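Side-chain contact in pseudopilin EpsI (Vibrio vulnificus, PDB 2RET), which is a pseudopilin of the type II secretion system and probably takes part in exporting proteases and toxins from the periplasm: residues A[69-73]-A[74-78]. The protein carries 2 engineered substitutions. Sequence-based numbering, arbitrary orientation.
Engineered in segment 69-73: Thr73 (natural residue Glu). Engineered in segment 74-78: Thr74 (natural residue Lys).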
# COMPACT_ATOMS: atom_id res chain seq x y z
N SER A 69 -12.80 -0.27 -28.29
CA SER A 69 -13.01 0.67 -29.39
C SER A 69 -14.51 0.88 -29.57
O SER A 69 -15.29 -0.03 -29.35
CB SER A 69 -12.35 0.16 -30.67
OG SER A 69 -12.82 -1.11 -31.00
N VAL A 70 -14.89 2.11 -29.93
CA VAL A 70 -16.29 2.54 -30.10
C VAL A 70 -16.41 3.27 -31.45
O VAL A 70 -15.60 4.13 -31.80
CB VAL A 70 -16.82 3.38 -28.89
CG1 VAL A 70 -18.31 3.78 -29.07
CG2 VAL A 70 -16.63 2.61 -27.55
N ALA A 71 -17.42 2.86 -32.20
CA ALA A 71 -17.66 3.29 -33.57
C ALA A 71 -19.16 3.61 -33.75
O ALA A 71 -20.02 3.16 -32.96
CB ALA A 71 -17.19 2.20 -34.55
N ALA A 72 -19.45 4.37 -34.81
CA ALA A 72 -20.80 4.79 -35.16
C ALA A 72 -21.63 3.73 -35.94
O ALA A 72 -22.87 3.80 -36.02
CB ALA A 72 -20.70 6.10 -35.91
N THR A 73 -20.95 2.72 -36.49
CA THR A 73 -21.61 1.56 -37.10
C THR A 73 -20.81 0.29 -36.87
O THR A 73 -19.70 0.35 -36.37
CB THR A 73 -21.77 1.68 -38.65
OG1 THR A 73 -20.52 1.38 -39.26
CG2 THR A 73 -22.28 3.06 -39.09
N THR A 74 -21.38 -0.85 -37.28
CA THR A 74 -20.73 -2.16 -37.13
C THR A 74 -19.50 -2.31 -38.03
O THR A 74 -18.62 -3.13 -37.71
CB THR A 74 -21.69 -3.32 -37.41
OG1 THR A 74 -22.39 -3.12 -38.64
CG2 THR A 74 -22.69 -3.45 -36.28
N GLN A 75 -19.45 -1.53 -39.12
CA GLN A 75 -18.36 -1.59 -40.10
C GLN A 75 -17.34 -0.45 -39.91
O GLN A 75 -16.23 -0.52 -40.42
CB GLN A 75 -18.91 -1.53 -41.55
CG GLN A 75 -20.03 -2.51 -41.91
CD GLN A 75 -20.92 -2.01 -43.11
OE1 GLN A 75 -21.60 -0.96 -43.02
NE2 GLN A 75 -20.92 -2.78 -44.23
N ALA A 76 -17.75 0.63 -39.24
CA ALA A 76 -16.99 1.88 -39.23
C ALA A 76 -15.70 1.77 -38.42
O ALA A 76 -15.63 1.00 -37.46
CB ALA A 76 -17.83 3.00 -38.69
N SER A 77 -14.70 2.57 -38.80
CA SER A 77 -13.53 2.78 -37.99
C SER A 77 -13.95 3.48 -36.72
O SER A 77 -14.85 4.33 -36.73
CB SER A 77 -12.48 3.63 -38.72
OG SER A 77 -12.10 3.03 -39.94
N PRO A 78 -13.30 3.13 -35.61
CA PRO A 78 -13.70 3.68 -34.33
C PRO A 78 -13.43 5.19 -34.21
O PRO A 78 -12.55 5.75 -34.86
CB PRO A 78 -12.89 2.85 -33.33
CG PRO A 78 -11.68 2.40 -34.07
CD PRO A 78 -12.15 2.21 -35.48
O HOH W 1 -17.12 5.43 -36.23
O HOH W 2 -16.84 -1.22 -36.47
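Thr73 turns its hydroxyl oxygen back onto the backbone of the residues that follow it. Thr73 OG1 accepts a hydrogen bond from Gln75 N at 3.1 Å. It also takes a weak, more bent one from Ala76 N at 2.9 Å, with an N-H...O angle of 128°. The bond from Gln75 N closes an ST turn; the weak one from Ala76 N adds to it. The first torsion of Thr73 (78°) sets OG1 between its own N and carbonyl carbon, within reach of both amides. Ala76 N also makes a long, weak bond to Thr73 O, the i to i+3 bond of a beta turn over residues 73-76. Thr73 and Thr74, both at the bend, are engineered; the natural protein has Glu and Lys there.

Two waters join the limbs of the loop. Water 1 accepts from Ala72 N and donates to Ser77 O at 2.6 Å. Water 2 lies 2.7 Å from Ala76 O and also approaches Thr73 O.

Apolar contacts are few. Ala71 CB lies 4.3 Å from Ala76 CB, 3.5 Å from Ala76 O and near Pro78 CA. Pro78 CB, with CG just beyond, meets Ser69 CB at 3.8 Å.

The loop is the surface connection of a beta-hairpin, strands 63-71 and 80-87, in the four-stranded antiparallel sheet that packs on helix 8-30. This fragment lacks the protein's N-terminal part. Val70 points away from the loop, onto Ala17, Val20 and Ala21 of that helix. Its backbone bonds to Ile79 and Ile80, while Ser69 and Ala71 pair with Lys52 and Tyr50 of strand 47-56.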